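Local coordinates for intracellular protease/amidase (Salmonella enterica subsp. enterica serovar Typhimurium, PDB 4K2H), which belongs to the DJ-1/PfpI family, binds zinc and may act as a peptidase, although its function has not been established, at residues L59-P73 with F91-I105. The protein carries 1 engineered substitution. Residues are numbered along the deposited sequence; the frame is centred on the assembly and turned at random.
Sequences LSERQQALFDAVVLP and FVARHDAAGKLICPI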
loop_
_atom_site.group_PDB
_atom_site.type_symbol
_atom_site.label_atom_id
_atom_site.label_comp_id
_atom_site.label_asym_id
_atom_site.label_seq_id
_atom_site.Cartn_x
_atom_site.Cartn_y
_atom_site.Cartn_z
ATOM N N LEU A 59 -13.763 -6.890 -15.439
ATOM C CA LEU A 59 -14.089 -8.293 -15.436
ATOM C C LEU A 59 -14.805 -8.652 -16.712
ATOM O O LEU A 59 -14.574 -9.739 -17.289
ATOM C CB LEU A 59 -14.994 -8.587 -14.241
ATOM C CG LEU A 59 -14.678 -9.723 -13.309
ATOM C CD1 LEU A 59 -13.203 -9.771 -12.971
ATOM C CD2 LEU A 59 -15.516 -9.526 -12.054
ATOM N N SER A 60 -15.647 -7.727 -17.172
ATOM C CA SER A 60 -16.422 -7.927 -18.404
ATOM C C SER A 60 -15.562 -8.153 -19.644
ATOM O O SER A 60 -16.010 -8.797 -20.572
ATOM C CB SER A 60 -17.369 -6.756 -18.636
ATOM O OG SER A 60 -16.631 -5.556 -18.826
ATOM N N GLU A 61 -14.327 -7.648 -19.652
ATOM C CA GLU A 61 -13.368 -7.899 -20.740
ATOM C C GLU A 61 -12.487 -9.134 -20.533
ATOM O O GLU A 61 -11.592 -9.394 -21.327
ATOM C CB GLU A 61 -12.440 -6.689 -20.890
ATOM C CG GLU A 61 -13.150 -5.423 -21.336
ATOM C CD GLU A 61 -13.902 -5.657 -22.633
ATOM O OE1 GLU A 61 -13.261 -6.107 -23.610
ATOM O OE2 GLU A 61 -15.133 -5.433 -22.668
ATOM N N ARG A 62 -12.710 -9.895 -19.471
ATOM C CA ARG A 62 -11.808 -10.992 -19.158
ATOM C C ARG A 62 -12.529 -12.289 -18.879
ATOM O O ARG A 62 -12.033 -13.137 -18.126
ATOM C CB ARG A 62 -10.959 -10.603 -17.953
ATOM C CG ARG A 62 -10.022 -9.439 -18.238
ATOM C CD ARG A 62 -8.887 -9.900 -19.137
ATOM N NE ARG A 62 -7.910 -8.841 -19.392
ATOM C CZ ARG A 62 -8.036 -7.922 -20.344
ATOM N NH1 ARG A 62 -7.100 -7.013 -20.512
ATOM N NH2 ARG A 62 -9.091 -7.902 -21.131
ATOM N N GLN A 63 -13.682 -12.481 -19.496
ATOM C CA GLN A 63 -14.509 -13.614 -19.093
ATOM C C GLN A 63 -13.944 -14.973 -19.485
ATOM O O GLN A 63 -14.231 -15.967 -18.803
ATOM C CB GLN A 63 -15.949 -13.486 -19.585
ATOM C CG GLN A 63 -16.904 -14.293 -18.709
ATOM C CD GLN A 63 -18.204 -14.626 -19.397
ATOM O OE1 GLN A 63 -18.237 -15.370 -20.397
ATOM N NE2 GLN A 63 -19.289 -14.095 -18.864
ATOM N N GLN A 64 -13.159 -15.028 -20.562
ATOM C CA GLN A 64 -12.468 -16.285 -20.957
ATOM C C GLN A 64 -10.981 -16.283 -20.622
ATOM O O GLN A 64 -10.274 -17.239 -20.968
ATOM C CB GLN A 64 -12.623 -16.575 -22.467
ATOM C CG GLN A 64 -13.919 -17.279 -22.832
ATOM C CD GLN A 64 -15.118 -16.366 -22.662
ATOM O OE1 GLN A 64 -15.150 -15.275 -23.226
ATOM N NE2 GLN A 64 -16.105 -16.803 -21.881
ATOM N N ALA A 65 -10.505 -15.210 -19.989
ATOM C CA ALA A 65 -9.106 -15.118 -19.596
ATOM C C ALA A 65 -8.902 -15.952 -18.365
ATOM O O ALA A 65 -9.766 -16.023 -17.500
ATOM C CB ALA A 65 -8.711 -13.683 -19.304
ATOM N N LEU A 66 -7.745 -16.575 -18.284
ATOM C CA LEU A 66 -7.454 -17.484 -17.213
ATOM C C LEU A 66 -6.121 -17.090 -16.617
ATOM O O LEU A 66 -5.064 -17.343 -17.184
ATOM C CB LEU A 66 -7.425 -18.900 -17.769
ATOM C CG LEU A 66 -7.545 -20.020 -16.744
ATOM C CD1 LEU A 66 -8.821 -19.884 -15.931
ATOM C CD2 LEU A 66 -7.507 -21.372 -17.454
ATOM N N PHE A 67 -6.197 -16.424 -15.480
ATOM C CA PHE A 67 -5.053 -15.955 -14.736
ATOM C C PHE A 67 -4.503 -17.090 -13.881
ATOM O O PHE A 67 -5.225 -18.027 -13.541
ATOM C CB PHE A 67 -5.472 -14.743 -13.839
ATOM C CG PHE A 67 -5.836 -13.524 -14.624
ATOM C CD1 PHE A 67 -4.885 -12.557 -14.909
ATOM C CD2 PHE A 67 -7.106 -13.367 -15.131
ATOM C CE1 PHE A 67 -5.193 -11.455 -15.700
ATOM C CE2 PHE A 67 -7.439 -12.240 -15.876
ATOM C CZ PHE A 67 -6.477 -11.296 -16.175
ATOM N N ASP A 68 -3.236 -16.977 -13.506
ATOM C CA ASP A 68 -2.597 -17.954 -12.636
ATOM C C ASP A 68 -2.980 -17.717 -11.193
ATOM O O ASP A 68 -2.938 -18.653 -10.371
ATOM C CB ASP A 68 -1.083 -17.898 -12.798
ATOM C CG ASP A 68 -0.643 -18.236 -14.214
ATOM O OD1 ASP A 68 -0.806 -19.402 -14.645
ATOM O OD2 ASP A 68 -0.164 -17.331 -14.911
ATOM N N ALA A 69 -3.325 -16.466 -10.872
ATOM C CA ALA A 69 -3.837 -16.147 -9.544
ATOM C C ALA A 69 -4.856 -15.046 -9.588
ATOM O O ALA A 69 -4.796 -14.158 -10.446
ATOM C CB ALA A 69 -2.716 -15.742 -8.614
ATOM N N VAL A 70 -5.770 -15.087 -8.628
ATOM C CA VAL A 70 -6.781 -14.032 -8.434
ATOM C C VAL A 70 -6.706 -13.538 -7.001
ATOM O O VAL A 70 -6.973 -14.283 -6.052
ATOM C CB VAL A 70 -8.193 -14.583 -8.676
ATOM C CG1 VAL A 70 -9.251 -13.523 -8.451
ATOM C CG2 VAL A 70 -8.278 -15.169 -10.067
ATOM N N VAL A 71 -6.320 -12.289 -6.842
ATOM C CA VAL A 71 -6.296 -11.651 -5.525
ATOM C C VAL A 71 -7.628 -11.006 -5.197
ATOM O O VAL A 71 -8.156 -10.209 -5.977
ATOM C CB VAL A 71 -5.223 -10.560 -5.474
ATOM C CG1 VAL A 71 -5.221 -9.880 -4.117
ATOM C CG2 VAL A 71 -3.871 -11.149 -5.770
ATOM N N LEU A 72 -8.151 -11.319 -4.023
ATOM C CA LEU A 72 -9.404 -10.729 -3.543
ATOM C C LEU A 72 -9.121 -9.876 -2.329
ATOM O O LEU A 72 -8.996 -10.390 -1.232
ATOM C CB LEU A 72 -10.423 -11.814 -3.218
ATOM C CG LEU A 72 -10.738 -12.774 -4.366
ATOM C CD1 LEU A 72 -11.521 -13.945 -3.802
ATOM C CD2 LEU A 72 -11.546 -12.086 -5.451
ATOM N N PRO A 73 -8.948 -8.562 -2.523
ATOM C CA PRO A 73 -8.720 -7.665 -1.378
ATOM C C PRO A 73 -9.919 -7.607 -0.446
ATOM O O PRO A 73 -10.990 -8.050 -0.792
ATOM C CB PRO A 73 -8.468 -6.288 -2.009
ATOM C CG PRO A 73 -8.606 -6.442 -3.477
ATOM C CD PRO A 73 -8.823 -7.893 -3.829
ATOM N N PHE A 91 -16.195 -15.649 -12.069
ATOM C CA PHE A 91 -14.771 -15.526 -12.362
ATOM C C PHE A 91 -13.948 -16.336 -11.373
ATOM O O PHE A 91 -13.043 -17.081 -11.755
ATOM C CB PHE A 91 -14.376 -14.060 -12.261
ATOM C CG PHE A 91 -12.979 -13.742 -12.714
ATOM C CD1 PHE A 91 -12.706 -13.491 -14.055
ATOM C CD2 PHE A 91 -11.963 -13.586 -11.798
ATOM C CE1 PHE A 91 -11.439 -13.101 -14.483
ATOM C CE2 PHE A 91 -10.677 -13.232 -12.216
ATOM C CZ PHE A 91 -10.424 -12.969 -13.566
ATOM N N VAL A 92 -14.262 -16.182 -10.102
ATOM C CA VAL A 92 -13.605 -16.964 -9.059
ATOM C C VAL A 92 -13.901 -18.465 -9.189
ATOM O O VAL A 92 -13.014 -19.297 -8.964
ATOM C CB VAL A 92 -14.035 -16.465 -7.680
ATOM C CG1 VAL A 92 -13.594 -17.401 -6.579
ATOM C CG2 VAL A 92 -13.485 -15.058 -7.454
ATOM N N ALA A 93 -15.134 -18.833 -9.527
ATOM C CA ALA A 93 -15.485 -20.255 -9.508
ATOM C C ALA A 93 -14.716 -20.968 -10.613
ATOM O O ALA A 93 -14.143 -22.035 -10.394
ATOM C CB ALA A 93 -16.982 -20.463 -9.654
ATOM N N ARG A 94 -14.664 -20.325 -11.777
ATOM C CA ARG A 94 -13.991 -20.870 -12.924
ATOM C C ARG A 94 -12.497 -21.073 -12.659
ATOM O O ARG A 94 -11.936 -22.123 -12.980
ATOM C CB ARG A 94 -14.222 -19.940 -14.112
ATOM C CG ARG A 94 -13.536 -20.354 -15.400
ATOM C CD ARG A 94 -14.036 -19.518 -16.574
ATOM N NE ARG A 94 -13.857 -18.078 -16.374
ATOM C CZ ARG A 94 -12.738 -17.405 -16.617
ATOM N NH1 ARG A 94 -12.703 -16.083 -16.415
ATOM N NH2 ARG A 94 -11.652 -18.019 -17.066
ATOM N N HIS A 95 -11.849 -20.056 -12.104
ATOM C CA HIS A 95 -10.439 -20.148 -11.779
ATOM C C HIS A 95 -10.211 -21.227 -10.729
ATOM O O HIS A 95 -9.230 -21.967 -10.796
ATOM C CB HIS A 95 -9.871 -18.803 -11.289
ATOM C CG HIS A 95 -9.611 -17.825 -12.386
ATOM N ND1 HIS A 95 -10.620 -17.132 -13.004
ATOM C CD2 HIS A 95 -8.473 -17.452 -13.008
ATOM C CE1 HIS A 95 -10.122 -16.356 -13.951
ATOM N NE2 HIS A 95 -8.818 -16.541 -13.978
ATOM N N ASP A 96 -11.102 -21.311 -9.760
ATOM C CA ASP A 96 -10.953 -22.282 -8.716
ATOM C C ASP A 96 -10.998 -23.689 -9.329
ATOM O O ASP A 96 -10.139 -24.517 -9.025
ATOM C CB ASP A 96 -12.022 -22.112 -7.647
ATOM C CG ASP A 96 -11.616 -22.704 -6.313
ATOM O OD1 ASP A 96 -10.543 -23.359 -6.194
ATOM O OD2 ASP A 96 -12.389 -22.503 -5.364
ATOM N N ALA A 97 -11.944 -23.923 -10.228
ATOM C CA ALA A 97 -12.160 -25.265 -10.767
ATOM C C ALA A 97 -11.016 -25.664 -11.707
ATOM O O ALA A 97 -10.799 -26.848 -11.942
ATOM C CB ALA A 97 -13.499 -25.339 -11.491
ATOM N N ALA A 98 -10.292 -24.674 -12.242
ATOM C CA ALA A 98 -9.121 -24.938 -13.073
ATOM C C ALA A 98 -7.831 -25.027 -12.254
ATOM O O ALA A 98 -6.764 -24.980 -12.808
ATOM C CB ALA A 98 -8.994 -23.866 -14.142
ATOM N N GLY A 99 -7.933 -25.122 -10.932
ATOM C CA GLY A 99 -6.766 -25.178 -10.051
ATOM C C GLY A 99 -5.945 -23.890 -9.925
ATOM O O GLY A 99 -4.835 -23.931 -9.403
ATOM N N LYS A 100 -6.437 -22.746 -10.410
ATOM C CA LYS A 100 -5.648 -21.506 -10.257
ATOM C C LYS A 100 -5.692 -21.028 -8.809
ATOM O O LYS A 100 -6.555 -21.460 -8.019
ATOM C CB LYS A 100 -6.127 -20.414 -11.189
ATOM C CG LYS A 100 -6.231 -20.861 -12.623
ATOM C CD LYS A 100 -4.999 -21.653 -13.039
ATOM C CE LYS A 100 -4.925 -21.783 -14.542
ATOM N NZ LYS A 100 -3.723 -22.551 -14.935
ATOM N N LEU A 101 -4.741 -20.169 -8.450
ATOM C CA LEU A 101 -4.665 -19.667 -7.074
ATOM C C LEU A 101 -5.754 -18.600 -6.754
ATOM O O LEU A 101 -5.938 -17.609 -7.465
ATOM C CB LEU A 101 -3.256 -19.131 -6.762
ATOM C CG LEU A 101 -2.065 -20.067 -7.038
ATOM C CD1 LEU A 101 -0.734 -19.375 -6.752
ATOM C CD2 LEU A 101 -2.188 -21.354 -6.229
ATOM N N ILE A 102 -6.476 -18.840 -5.668
ATOM C CA ILE A 102 -7.479 -17.910 -5.164
ATOM C C ILE A 102 -6.928 -17.360 -3.877
ATOM O O ILE A 102 -6.636 -18.112 -2.911
ATOM C CB ILE A 102 -8.797 -18.619 -4.881
ATOM C CG1 ILE A 102 -9.198 -19.476 -6.085
ATOM C CG2 ILE A 102 -9.871 -17.636 -4.457
ATOM C CD1 ILE A 102 -9.301 -18.712 -7.385
ATOM N N CYS A 103 -6.765 -16.050 -3.861
ATOM C CA CYS A 103 -5.967 -15.404 -2.847
ATOM C C CYS A 103 -6.710 -14.248 -2.201
ATOM O O CYS A 103 -6.473 -13.065 -2.545
ATOM C CB CYS A 103 -4.686 -14.898 -3.457
ATOM S SG CYS A 103 -3.832 -16.085 -4.490
ATOM N N PRO A 104 -7.581 -14.585 -1.239
ATOM C CA PRO A 104 -8.257 -13.604 -0.425
ATOM C C PRO A 104 -7.446 -13.115 0.737
ATOM O O PRO A 104 -6.677 -13.878 1.362
ATOM C CB PRO A 104 -9.466 -14.369 0.099
ATOM C CG PRO A 104 -8.942 -15.752 0.263
ATOM C CD PRO A 104 -8.111 -15.935 -0.991
ATOM N N ILE A 105 -7.638 -11.835 1.046
ATOM C CA ILE A 105 -7.055 -11.259 2.215
ATOM C C ILE A 105 -8.091 -10.591 3.099
ATOM O O ILE A 105 -9.099 -10.011 2.629
ATOM C CB ILE A 105 -5.899 -10.312 1.847
ATOM C CG1 ILE A 105 -5.443 -9.518 3.075
ATOM C CG2 ILE A 105 -6.266 -9.342 0.755
ATOM C CD1 ILE A 105 -3.937 -9.392 3.169
HETATM O O HOH W 1 -1.322 -21.675 -13.546
#
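His-95 of helix 86-97 sits between two methyl groups of segment 59-73, with Val-70 CG2 over one face of its imidazole and Leu-66 CD1 over the other, 4.0 Å from the ring centroid. In the ring plane, NE2 accepts a hydrogen bond from Phe-67 N at 3.0 Å (157° at the hydrogen), while ND1 donates to Phe-91 O at 2.7 Å. With its CG beside the backbone N (chi1 -77°), the histidine brings its CE1 over the centre of the Phe-91 ring, whose opposite face carries Leu-59 CD1. Phe-67 completes this tight cluster at the rim of Phe-91, Phe-67 CD2 lying 3.7 Å from Phe-91 CZ.

Beside the helix, strands 69-72 and 101-104 run parallel, joined by five backbone hydrogen bonds, from Asp-68 O with Leu-101 N to Leu-72 O with Ile-105 N. They are neighbours in the central parallel sheet of this DJ-1-like fold, strand 6-11 flanking 69-72 on its other edge. Val-70 and Leu-72 face helix 86-97; Ala-69 and Val-71 point to the other face of the sheet, where helix 159-171 covers Cys-103.

The solvent side is looser and polar. Bent at chi3 (57°), Arg-94 points NH1 and NH2 end-on at Ala-65 O, the NH2 bond being 2.8 Å. Lys-100 NZ stays 4.3 Å from Asp-68 OD1, and a water links them; Asp-68 OD2 accepts a hydrogen bond from Lys-6 N.

Donating through ND1 and accepting through NE2, His-95 is probably neutral, its tautomer and ring rotation fixed by two backbone groups.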